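Local atomic coordinates of Glp_546_48378_50642 (Giardia intestinalis, PDB entry 2QVW), a protein that cleaves double-stranded RNA into small interfering RNAs of 21 to 23 base pairs for the RNA interference pathway. Residues P106-A110 and Q278-C282; G545-E549 and V646-L650; I65-Y69 and L129-A133; L433-S439 and I479-C483; S661-H665 and V744-L749. All coordinates share one frame; numbering follows the deposited sequence.

How the contacts relate
The N-terminal domain comes first. Contact 3 opens in helix 60-77, and contact 1 opens at 106-110 before contact 3 closes in helix 127-137. Contact 1 closes only in helix 267-284, so these two contacts cross along the chain. They lie about 29 Å apart between centres. The other three follow in series, and none is nested in another. Contact 4 closes a short loop around helices 448-458 and 464-473. Contact 2 then brings strand 545-547 to the start of helix 648-669. Contact 5 uses the same helix further along and packs helix 737-748 across it, near the C terminus.

Contact 1: residues P106-A110 and Q278-C282; sequences PPQFA and QNTIC
Gln278 of the helix reaches the backbone of Ala110 in the loop. Its side chain leaves CB with CG anti to the carbonyl carbon and continues extended. CB and CG have no partner in the loop within 4.2 Å; they span the gap. CD arrives 3.9 Å from Ala110 CB, and the amide is then set against this methyl and the peptide before it. OE1 does the polar work. It accepts a hydrogen bond from Ala110 N at 3.0 Å, with an N-H...O angle of 155°. The donor approaches well off the C=O direction, at a C=O...N angle of 110°, and is tilted 23° from the carbonyl plane. The same OE1 lies 3.6 Å from Phe109 CA, so it is seated beside the chain where the loop turns into Ala110. NE2 lies 3.9 Å from Ala110 CB.

One helical turn later, Cys282 meets Pro106. SG lies against the proline ring, with both Pro106 CG and Pro106 CD 4.0 Å from SG. This sulfur contact is apolar. The loop is therefore held at two points, one polar and one apolar. Beyond Gln278, Ala110 O accepts from Thr86 OG1, and Asn279 OD1 makes a weak bond to Ser104 N. The contact is a loop docked on a helix by a side-chain-to-backbone bond. The loop leads into strand 112-117 of the N-terminal domain. Helix 267-284 is probably the long connector helix that, in Dicer, joins the PAZ domain to the RNase III domains.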
# COMPACT_ATOMS: atom_id res chain seq x y z
N PRO A 106 15.66 11.59 -11.58
CA PRO A 106 15.69 10.20 -12.05
C PRO A 106 16.42 9.98 -13.37
O PRO A 106 16.51 10.89 -14.21
CB PRO A 106 14.21 9.84 -12.15
CG PRO A 106 13.55 11.16 -12.41
CD PRO A 106 14.27 12.05 -11.43
N PRO A 107 16.97 8.77 -13.57
CA PRO A 107 17.67 8.53 -14.83
C PRO A 107 16.74 8.83 -16.00
O PRO A 107 16.89 9.85 -16.67
CB PRO A 107 18.04 7.04 -14.73
CG PRO A 107 16.98 6.48 -13.84
CD PRO A 107 16.86 7.54 -12.78
N GLN A 108 15.76 7.96 -16.21
CA GLN A 108 14.81 8.11 -17.30
C GLN A 108 13.62 9.01 -16.96
O GLN A 108 13.44 9.43 -15.82
CB GLN A 108 14.29 6.75 -17.74
CG GLN A 108 15.39 5.73 -18.05
CD GLN A 108 14.82 4.39 -18.53
OE1 GLN A 108 14.04 3.74 -17.82
NE2 GLN A 108 15.22 3.98 -19.73
N PHE A 109 12.82 9.30 -17.99
CA PHE A 109 11.62 10.12 -17.85
C PHE A 109 10.57 9.55 -18.80
O PHE A 109 10.67 9.72 -20.01
CB PHE A 109 11.91 11.59 -18.18
CG PHE A 109 12.61 12.33 -17.06
CD1 PHE A 109 11.97 12.56 -15.85
CD2 PHE A 109 13.91 12.82 -17.23
CE1 PHE A 109 12.61 13.25 -14.81
CE2 PHE A 109 14.56 13.51 -16.20
CZ PHE A 109 13.91 13.73 -14.99
N ALA A 110 9.59 8.86 -18.24
CA ALA A 110 8.53 8.25 -19.01
C ALA A 110 8.10 9.09 -20.20
O ALA A 110 8.16 10.32 -20.17
CB ALA A 110 7.32 7.97 -18.12
N GLN A 278 7.27 8.99 -10.55
CA GLN A 278 8.66 8.69 -10.89
C GLN A 278 9.68 9.35 -9.97
O GLN A 278 10.62 8.70 -9.50
CB GLN A 278 8.97 9.09 -12.32
CG GLN A 278 8.37 8.19 -13.35
CD GLN A 278 9.10 8.29 -14.67
OE1 GLN A 278 9.18 9.37 -15.28
NE2 GLN A 278 9.65 7.16 -15.12
N ASN A 279 9.49 10.64 -9.73
CA ASN A 279 10.39 11.38 -8.88
C ASN A 279 10.35 10.81 -7.48
O ASN A 279 11.38 10.56 -6.87
CB ASN A 279 10.01 12.85 -8.84
CG ASN A 279 10.93 13.65 -7.95
OD1 ASN A 279 11.06 13.36 -6.76
ND2 ASN A 279 11.58 14.66 -8.51
N THR A 280 9.14 10.62 -6.97
CA THR A 280 8.96 10.08 -5.63
C THR A 280 9.68 8.75 -5.52
O THR A 280 10.48 8.55 -4.61
CB THR A 280 7.46 9.89 -5.29
OG1 THR A 280 6.79 11.16 -5.38
CG2 THR A 280 7.30 9.35 -3.89
N ILE A 281 9.39 7.85 -6.45
CA ILE A 281 10.01 6.52 -6.47
C ILE A 281 11.51 6.57 -6.22
O ILE A 281 11.99 6.12 -5.19
CB ILE A 281 9.77 5.83 -7.82
CG1 ILE A 281 8.27 5.61 -8.03
CG2 ILE A 281 10.53 4.51 -7.86
CD1 ILE A 281 7.61 4.78 -6.96
N CYS A 282 12.26 7.10 -7.18
CA CYS A 282 13.70 7.19 -7.02
C CYS A 282 14.11 8.47 -6.30
O CYS A 282 14.59 9.41 -6.92
CB CYS A 282 14.39 7.13 -8.39
SG CYS A 282 14.02 8.53 -9.45

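Contact 2: residues G545-E549 and V646-L650; sequences GFYVE and VYQKL
Lys649 ties the strand of a small two-stranded antiparallel sheet, 545-547 with 562-564, to the first turn of helix 648-669. This helix belongs to an RNase III domain and carries Glu651, a manganese ligand. Tyr647 is its N-cap residue.

The polar part is one hydrogen bond. Lys649 NZ donates to Tyr547 O, at a C=O...N angle of 153° and 17° from the carbonyl plane. The fully extended lysine chain delivers its amine there. NZ also makes a weak bond to Ala360 O.

The electrostatic part is looser. Glu549 OE1 stands 4.4 Å from Lys649 NZ, too far for a salt bridge. The opposite charges probably still attract. The bent glutamate chain brings OE1 to 3.8 Å from Lys649 CE.

The apolar part has two pieces. The Phe546 ring and the lysine methylenes run alongside each other, pointing opposite ways, with CD1 of Phe546 3.6 Å from CD of Lys649. The Phe546 ring also touches Ile563 of the partner strand. Val548 meets Val646 through branched carbons: CG1 of Val646 sits 3.5 Å from both CB and CG2 of Val548.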
# COMPACT_ATOMS: atom_id res chain seq x y z
N GLY A 545 9.82 -24.94 19.05
CA GLY A 545 8.56 -24.92 19.78
C GLY A 545 8.63 -24.52 21.24
O GLY A 545 9.64 -23.98 21.69
N PHE A 546 7.57 -24.81 21.99
CA PHE A 546 7.53 -24.44 23.39
C PHE A 546 7.01 -25.56 24.27
O PHE A 546 6.51 -26.58 23.77
CB PHE A 546 6.64 -23.21 23.56
CG PHE A 546 5.28 -23.36 22.91
CD1 PHE A 546 4.22 -23.91 23.62
CD2 PHE A 546 5.09 -23.00 21.57
CE1 PHE A 546 2.98 -24.10 23.00
CE2 PHE A 546 3.85 -23.19 20.95
CZ PHE A 546 2.80 -23.74 21.67
N TYR A 547 7.12 -25.38 25.58
CA TYR A 547 6.66 -26.38 26.54
C TYR A 547 5.36 -25.92 27.15
O TYR A 547 5.12 -24.72 27.25
CB TYR A 547 7.66 -26.54 27.69
CG TYR A 547 9.10 -26.58 27.29
CD1 TYR A 547 9.59 -27.56 26.43
CD2 TYR A 547 9.99 -25.63 27.77
CE1 TYR A 547 10.92 -27.59 26.06
CE2 TYR A 547 11.33 -25.65 27.41
CZ TYR A 547 11.78 -26.63 26.55
OH TYR A 547 13.10 -26.62 26.19
N VAL A 548 4.53 -26.87 27.57
CA VAL A 548 3.26 -26.59 28.22
C VAL A 548 3.42 -27.11 29.66
O VAL A 548 2.75 -28.05 30.08
CB VAL A 548 2.08 -27.29 27.52
CG1 VAL A 548 1.58 -26.43 26.38
CG2 VAL A 548 2.51 -28.64 26.98
N GLU A 549 4.35 -26.47 30.38
CA GLU A 549 4.75 -26.78 31.76
C GLU A 549 3.80 -27.65 32.60
O GLU A 549 2.59 -27.67 32.37
CB GLU A 549 5.08 -25.48 32.53
CG GLU A 549 3.91 -24.53 32.86
CD GLU A 549 3.61 -23.50 31.76
OE1 GLU A 549 3.05 -23.87 30.72
OE2 GLU A 549 3.95 -22.31 31.96
N VAL A 646 -2.87 -27.37 30.55
CA VAL A 646 -2.03 -27.42 29.37
C VAL A 646 -2.35 -26.45 28.22
O VAL A 646 -1.44 -25.95 27.56
CB VAL A 646 -2.04 -28.85 28.80
CG1 VAL A 646 -0.92 -29.02 27.80
CG2 VAL A 646 -1.90 -29.85 29.93
N TYR A 647 -3.63 -26.18 27.99
CA TYR A 647 -4.04 -25.29 26.90
C TYR A 647 -3.66 -23.83 27.11
O TYR A 647 -4.03 -22.96 26.31
CB TYR A 647 -5.56 -25.41 26.68
CG TYR A 647 -6.40 -24.58 27.64
CD1 TYR A 647 -6.50 -23.19 27.49
CD2 TYR A 647 -7.13 -25.19 28.67
CE1 TYR A 647 -7.30 -22.43 28.34
CE2 TYR A 647 -7.93 -24.42 29.53
CZ TYR A 647 -8.01 -23.05 29.35
OH TYR A 647 -8.80 -22.28 30.18
N GLN A 648 -2.90 -23.56 28.17
CA GLN A 648 -2.48 -22.20 28.50
C GLN A 648 -1.87 -21.37 27.37
O GLN A 648 -2.37 -20.29 27.04
CB GLN A 648 -1.50 -22.23 29.67
CG GLN A 648 -2.13 -22.64 30.99
CD GLN A 648 -3.35 -21.79 31.32
OE1 GLN A 648 -4.42 -21.95 30.72
NE2 GLN A 648 -3.18 -20.88 32.27
N LYS A 649 -0.79 -21.87 26.79
CA LYS A 649 -0.11 -21.14 25.73
C LYS A 649 -0.85 -21.18 24.39
O LYS A 649 -0.82 -20.20 23.63
CB LYS A 649 1.32 -21.66 25.59
CG LYS A 649 2.18 -21.44 26.83
CD LYS A 649 3.58 -21.96 26.63
CE LYS A 649 4.44 -21.72 27.86
NZ LYS A 649 5.79 -22.31 27.71
N LEU A 650 -1.49 -22.30 24.10
CA LEU A 650 -2.24 -22.42 22.86
C LEU A 650 -3.20 -21.25 22.78
O LEU A 650 -3.30 -20.56 21.77
CB LEU A 650 -3.03 -23.72 22.84
CG LEU A 650 -2.28 -25.01 22.49
CD1 LEU A 650 -3.15 -26.18 22.83
CD2 LEU A 650 -1.92 -25.02 21.02

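Contact 3: residues I65-Y69 and L129-A133; sequences IVAVY and LMVTA
Leu129 and Tyr69 meet because their first torsions turn both side chains into the space between the helices. In Leu129, CG stands anti to the carbonyl carbon (chi1 -80°). In Tyr69, CG stands opposite the backbone N (chi1 -174°), which swings the ring toward the other helix. Leu129 CD2 then lies 3.9 Å from Tyr69 CG. The two side chains cross at about a right angle, and the methyl approaches the ring obliquely. Thr132 takes the ring edge: its CG2 lies near the ring plane, 3.9 Å from Tyr69 CE1. The threonine hydroxyl is engaged within its own helix, where OG1 bonds to Ala128 O.

Ile65 touches the same leucine at two places: Ile65 CG2 packs on Leu129 CB at 4.1 Å, and Ile65 O lies 3.9 Å from the second methyl, Leu129 CD1. The same isoleucine methyl, CG2, meets Met130 SD at 4.1 Å. The bend at chi2 brings SD round. On the more exposed flank, Val68 CG1 touches Ala133 CB at 4.1 Å. The side-chain contacts between the two helices are apolar.

The helix axes come within 9.8 Å and run in similar directions, at a crossing angle of 34°. Both helices lean on strand 112-117, where Val66 and Leu129 touch Leu115. Two helices running in similar directions and packed on an antiparallel sheet are consistent with the dsRBD-like fold to which this N-terminal domain is related.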
# COMPACT_ATOMS: atom_id res chain seq x y z
N ILE A 65 1.98 8.63 -36.51
CA ILE A 65 0.57 8.99 -36.61
C ILE A 65 0.11 9.49 -35.25
O ILE A 65 -0.84 10.26 -35.17
CB ILE A 65 -0.27 7.78 -37.03
CG1 ILE A 65 0.29 7.18 -38.32
CG2 ILE A 65 -1.72 8.21 -37.22
CD1 ILE A 65 -0.49 5.98 -38.82
N VAL A 66 0.78 9.04 -34.20
CA VAL A 66 0.45 9.47 -32.84
C VAL A 66 1.04 10.86 -32.65
O VAL A 66 0.43 11.74 -32.06
CB VAL A 66 1.07 8.57 -31.77
CG1 VAL A 66 0.59 8.98 -30.39
CG2 VAL A 66 0.72 7.13 -32.04
N ALA A 67 2.26 11.03 -33.16
CA ALA A 67 2.96 12.31 -33.06
C ALA A 67 2.04 13.43 -33.51
O ALA A 67 1.91 14.46 -32.84
CB ALA A 67 4.20 12.28 -33.92
N VAL A 68 1.38 13.22 -34.64
CA VAL A 68 0.49 14.24 -35.18
C VAL A 68 -0.57 14.68 -34.18
O VAL A 68 -0.57 15.84 -33.73
CB VAL A 68 -0.20 13.75 -36.47
CG1 VAL A 68 -0.90 14.93 -37.16
CG2 VAL A 68 0.83 13.12 -37.40
N TYR A 69 -1.46 13.76 -33.81
CA TYR A 69 -2.52 14.09 -32.87
C TYR A 69 -1.97 14.87 -31.68
O TYR A 69 -2.59 15.82 -31.20
CB TYR A 69 -3.19 12.84 -32.35
CG TYR A 69 -4.40 13.13 -31.49
CD1 TYR A 69 -5.59 13.58 -32.05
CD2 TYR A 69 -4.34 12.99 -30.11
CE1 TYR A 69 -6.69 13.88 -31.26
CE2 TYR A 69 -5.44 13.29 -29.30
CZ TYR A 69 -6.60 13.73 -29.88
OH TYR A 69 -7.69 14.01 -29.08
N LEU A 129 -7.51 8.34 -36.12
CA LEU A 129 -6.65 9.48 -35.82
C LEU A 129 -6.48 10.35 -37.06
O LEU A 129 -6.55 11.57 -36.98
CB LEU A 129 -5.28 9.02 -35.33
CG LEU A 129 -5.20 8.60 -33.86
CD1 LEU A 129 -3.77 8.28 -33.51
CD2 LEU A 129 -5.68 9.73 -32.98
N MET A 130 -6.25 9.72 -38.20
CA MET A 130 -6.10 10.48 -39.43
C MET A 130 -7.33 11.36 -39.59
O MET A 130 -7.25 12.59 -39.50
CB MET A 130 -5.97 9.55 -40.64
CG MET A 130 -4.68 8.73 -40.68
SD MET A 130 -3.22 9.77 -40.67
CE MET A 130 -3.10 10.26 -42.40
N VAL A 131 -8.48 10.72 -39.81
CA VAL A 131 -9.74 11.43 -39.97
C VAL A 131 -9.76 12.63 -39.06
O VAL A 131 -10.01 13.74 -39.49
CB VAL A 131 -10.93 10.56 -39.57
CG1 VAL A 131 -12.19 11.40 -39.60
CG2 VAL A 131 -11.06 9.39 -40.52
N THR A 132 -9.48 12.38 -37.78
CA THR A 132 -9.46 13.42 -36.77
C THR A 132 -8.51 14.54 -37.14
O THR A 132 -8.92 15.70 -37.25
CB THR A 132 -9.03 12.84 -35.40
OG1 THR A 132 -9.93 11.79 -35.02
CG2 THR A 132 -9.05 13.92 -34.34
N ALA A 133 -7.25 14.20 -37.33
CA ALA A 133 -6.25 15.19 -37.66
C ALA A 133 -6.59 15.92 -38.94
O ALA A 133 -6.34 17.11 -39.06
CB ALA A 133 -4.90 14.53 -37.79

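Contact 4: residues L433-S439 and I479-C483; sequences LMSPEHS and ISVFC
Met434 and Phe482 form the tightly packed end of this loop-to-loop contact. The two side chains run alongside each other in one direction. Met434 CG sits over one face of the Phe482 ring, 4.0 Å from its centroid, as a CH-pi contact. SD follows obliquely at 4.8 Å from the same centroid, a Met-aromatic contact. Backbone bonding backs this up: Cys483 N donates to Leu433 O at 3.1 Å. A second bond, from Ser435 N to Val481 O, is doubtful because that oxygen is placed too close to a neighbour. Leu433 CD2 adds an apolar touch on Cys483 SG at 4.0 Å.

The other end is polar and partly exposed. Ser480 OG donates to His438 O at 3.2 Å, from 43° above the carbonyl plane. Here chi1 of 49° tucks OG between the backbone N and the carbonyl carbon. His438 N bonds to Ser435 O and closes the turn, and Ser435 OG accepts from Glu437 N as an ST turn.

Both loops lie among helices. Met434 directly follows helix 421-433. Met434 and Val481 touch helix 528-542, Leu433 and Cys483 both reach Leu381 of helix 375-384, and the Phe482 ring meets Phe491 of helix 486-497.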
# COMPACT_ATOMS: atom_id res chain seq x y z
N LEU A 433 14.03 -5.14 15.23
CA LEU A 433 13.94 -5.43 16.66
C LEU A 433 15.26 -5.80 17.31
O LEU A 433 15.46 -5.58 18.50
CB LEU A 433 12.96 -6.57 16.93
CG LEU A 433 11.51 -6.45 16.47
CD1 LEU A 433 10.74 -7.63 17.02
CD2 LEU A 433 10.90 -5.15 16.96
N MET A 434 16.16 -6.37 16.51
CA MET A 434 17.48 -6.80 16.98
C MET A 434 18.55 -6.16 16.11
O MET A 434 18.49 -6.22 14.89
CB MET A 434 17.60 -8.32 16.88
CG MET A 434 16.39 -9.03 17.44
SD MET A 434 16.05 -10.59 16.66
CE MET A 434 16.44 -11.65 17.92
N SER A 435 19.54 -5.56 16.75
CA SER A 435 20.60 -4.88 16.03
C SER A 435 21.76 -4.58 16.97
O SER A 435 21.56 -4.36 18.17
CB SER A 435 20.06 -3.58 15.43
OG SER A 435 21.09 -2.70 15.09
N PRO A 436 22.99 -4.57 16.44
CA PRO A 436 24.15 -4.28 17.29
C PRO A 436 24.08 -2.84 17.77
O PRO A 436 24.77 -2.45 18.72
CB PRO A 436 25.33 -4.54 16.36
CG PRO A 436 24.77 -4.21 15.02
CD PRO A 436 23.42 -4.85 15.06
N GLU A 437 23.23 -2.07 17.12
CA GLU A 437 23.05 -0.67 17.45
C GLU A 437 22.16 -0.48 18.67
O GLU A 437 21.87 0.65 19.07
CB GLU A 437 22.48 0.07 16.24
CG GLU A 437 22.23 1.56 16.47
CD GLU A 437 23.43 2.28 17.08
OE1 GLU A 437 24.54 2.28 16.48
OE2 GLU A 437 23.26 2.85 18.18
N HIS A 438 21.72 -1.59 19.27
CA HIS A 438 20.84 -1.54 20.44
C HIS A 438 21.58 -1.60 21.77
O HIS A 438 20.96 -1.46 22.83
CB HIS A 438 19.80 -2.66 20.39
CG HIS A 438 18.80 -2.52 19.29
ND1 HIS A 438 17.77 -3.42 19.10
CD2 HIS A 438 18.67 -1.60 18.31
CE1 HIS A 438 17.06 -3.06 18.06
NE2 HIS A 438 17.58 -1.95 17.56
N SER A 439 22.88 -1.81 21.71
CA SER A 439 23.70 -1.88 22.92
C SER A 439 24.78 -0.82 22.85
O SER A 439 25.08 -0.30 21.78
CB SER A 439 24.33 -3.24 23.05
OG SER A 439 24.92 -3.61 21.82
N ILE A 479 25.43 -6.67 27.30
CA ILE A 479 25.21 -6.51 25.87
C ILE A 479 23.74 -6.75 25.60
O ILE A 479 23.16 -7.72 26.08
CB ILE A 479 26.06 -7.51 25.05
CG1 ILE A 479 27.54 -7.12 25.13
CG2 ILE A 479 25.60 -7.53 23.60
CD1 ILE A 479 28.48 -8.06 24.42
N SER A 480 23.13 -5.85 24.83
CA SER A 480 21.72 -5.98 24.52
C SER A 480 21.52 -5.82 23.03
O SER A 480 22.08 -4.90 22.43
CB SER A 480 20.94 -4.91 25.26
OG SER A 480 21.53 -3.63 25.08
N VAL A 481 20.71 -6.69 22.43
CA VAL A 481 20.46 -6.61 21.00
C VAL A 481 18.98 -6.49 20.64
O VAL A 481 18.59 -6.73 19.50
CB VAL A 481 21.06 -7.80 20.25
CG1 VAL A 481 22.55 -7.88 20.52
CG2 VAL A 481 20.36 -9.08 20.66
N PHE A 482 18.15 -6.15 21.62
CA PHE A 482 16.73 -5.96 21.37
C PHE A 482 16.38 -4.53 21.78
O PHE A 482 17.00 -3.98 22.70
CB PHE A 482 15.87 -6.93 22.17
CG PHE A 482 15.98 -8.35 21.72
CD1 PHE A 482 17.11 -9.10 22.01
CD2 PHE A 482 14.93 -8.96 21.04
CE1 PHE A 482 17.19 -10.43 21.64
CE2 PHE A 482 15.00 -10.29 20.65
CZ PHE A 482 16.13 -11.03 20.96
N CYS A 483 15.40 -3.92 21.11
CA CYS A 483 15.01 -2.55 21.43
C CYS A 483 14.57 -2.44 22.88
O CYS A 483 14.33 -1.35 23.39
CB CYS A 483 13.90 -2.07 20.49
SG CYS A 483 12.66 -3.29 20.09

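Contact 5: residues S661-H665 and V744-L749; sequences SLALH and VREHVL
The helix that carries the manganese ligand Glu651 in this RNase III domain packs here against the last helix of the chain. Ser661, Leu662 and His665 of helix 648-669 face Val744, Arg745, Val748 and Leu749 of the last helix and its end. The axes pass 10.5 Å apart and are almost perpendicular, with a crossing angle of -97°.

Val744 fits between Ser661 and Leu662. Its CG1 meets Leu662 CD2 at 3.8 Å, and the two side chains cross at about a right angle. Its CG2 lies 3.9 Å from Ser661 CB. Leu662 CD2 also reaches Val748 CG1, at 4.3 Å.

His665 is the centre of the other half. Its ND1 donates to Ser661 O at 3.1 Å, from well above the carbonyl plane. That oxygen also takes the helical bond from His665 N, so it is doubly used, and the imidazole is steadied against its own helix. One ring face receives Arg745 CB. The arginine then bends at chi2 and brings NH1 to the ring edge, in the ring plane and 3.9 Å from NE2. The guanidinium is turned 57° from the ring. Its positive charge would tend to disfavour a second proton on this histidine. Leu749 CD1 packs on His665 CB at 3.8 Å.

Leu749 is presented from a wider pi-type turn, in which its N bonds to Val744 O at 2.7 Å. Around the crossing, helix 718-735 touches the same residues, Leu728 on Val744 and Phe724 on Val748. Leu658 and Leu669 of helix 648-669 extend the apolar surface at either end.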
# COMPACT_ATOMS: atom_id res chain seq x y z
N SER A 661 -6.21 -12.36 12.06
CA SER A 661 -7.12 -12.92 11.08
C SER A 661 -8.31 -12.02 10.79
O SER A 661 -8.49 -11.58 9.66
CB SER A 661 -7.60 -14.28 11.58
OG SER A 661 -8.46 -14.90 10.64
N LEU A 662 -9.11 -11.76 11.81
CA LEU A 662 -10.29 -10.91 11.66
C LEU A 662 -9.99 -9.58 10.99
O LEU A 662 -10.57 -9.24 9.97
CB LEU A 662 -10.92 -10.62 13.02
CG LEU A 662 -11.77 -11.74 13.61
CD1 LEU A 662 -12.26 -11.31 14.98
CD2 LEU A 662 -12.96 -12.04 12.66
N ALA A 663 -9.08 -8.83 11.60
CA ALA A 663 -8.67 -7.54 11.08
C ALA A 663 -8.53 -7.64 9.57
O ALA A 663 -9.04 -6.81 8.82
CB ALA A 663 -7.34 -7.13 11.71
N LEU A 664 -7.84 -8.70 9.15
CA LEU A 664 -7.61 -8.95 7.74
C LEU A 664 -8.92 -9.13 7.01
O LEU A 664 -9.22 -8.39 6.07
CB LEU A 664 -6.75 -10.21 7.60
CG LEU A 664 -5.92 -10.35 6.34
CD1 LEU A 664 -5.23 -11.69 6.38
CD2 LEU A 664 -6.81 -10.25 5.10
N HIS A 665 -9.70 -10.11 7.43
CA HIS A 665 -10.99 -10.40 6.80
C HIS A 665 -11.90 -9.18 6.71
O HIS A 665 -12.67 -9.06 5.77
CB HIS A 665 -11.71 -11.53 7.54
CG HIS A 665 -11.15 -12.89 7.24
ND1 HIS A 665 -10.26 -13.53 8.08
CD2 HIS A 665 -11.35 -13.72 6.19
CE1 HIS A 665 -9.94 -14.70 7.56
NE2 HIS A 665 -10.58 -14.84 6.41
N VAL A 744 -11.68 -19.00 10.65
CA VAL A 744 -12.13 -17.74 11.21
C VAL A 744 -13.24 -17.07 10.40
O VAL A 744 -14.23 -16.62 10.96
CB VAL A 744 -10.94 -16.76 11.35
CG1 VAL A 744 -11.42 -15.38 11.76
CG2 VAL A 744 -9.97 -17.29 12.38
N ARG A 745 -13.09 -17.01 9.07
CA ARG A 745 -14.10 -16.37 8.23
C ARG A 745 -15.36 -17.21 8.07
O ARG A 745 -16.40 -16.72 7.61
CB ARG A 745 -13.54 -16.05 6.83
CG ARG A 745 -13.35 -17.26 5.92
CD ARG A 745 -13.70 -16.88 4.49
NE ARG A 745 -13.35 -17.93 3.53
CZ ARG A 745 -12.11 -18.19 3.11
NH1 ARG A 745 -11.08 -17.48 3.55
NH2 ARG A 745 -11.90 -19.17 2.23
N GLU A 746 -15.27 -18.47 8.44
CA GLU A 746 -16.40 -19.37 8.33
C GLU A 746 -17.21 -19.40 9.60
O GLU A 746 -18.44 -19.40 9.55
CB GLU A 746 -15.93 -20.79 8.01
CG GLU A 746 -15.67 -21.04 6.54
CD GLU A 746 -16.94 -20.92 5.72
OE1 GLU A 746 -17.90 -21.67 6.02
OE2 GLU A 746 -16.99 -20.09 4.79
N HIS A 747 -16.53 -19.41 10.74
CA HIS A 747 -17.21 -19.48 12.02
C HIS A 747 -17.28 -18.19 12.84
O HIS A 747 -18.34 -17.87 13.39
CB HIS A 747 -16.57 -20.59 12.86
CG HIS A 747 -16.35 -21.86 12.11
ND1 HIS A 747 -17.38 -22.52 11.47
CD2 HIS A 747 -15.23 -22.57 11.86
CE1 HIS A 747 -16.89 -23.59 10.85
NE2 HIS A 747 -15.59 -23.64 11.07
N VAL A 748 -16.18 -17.47 12.90
CA VAL A 748 -16.12 -16.24 13.68
C VAL A 748 -16.50 -14.98 12.95
O VAL A 748 -17.16 -14.11 13.51
CB VAL A 748 -14.71 -16.03 14.28
CG1 VAL A 748 -14.73 -14.88 15.28
CG2 VAL A 748 -14.23 -17.32 14.95
N LEU A 749 -16.06 -14.85 11.70
CA LEU A 749 -16.36 -13.67 10.90
C LEU A 749 -17.85 -13.34 10.98
O LEU A 749 -18.23 -12.20 11.22
CB LEU A 749 -15.95 -13.88 9.44
CG LEU A 749 -15.74 -12.63 8.59
CD1 LEU A 749 -15.16 -13.04 7.24
CD2 LEU A 749 -17.05 -11.89 8.41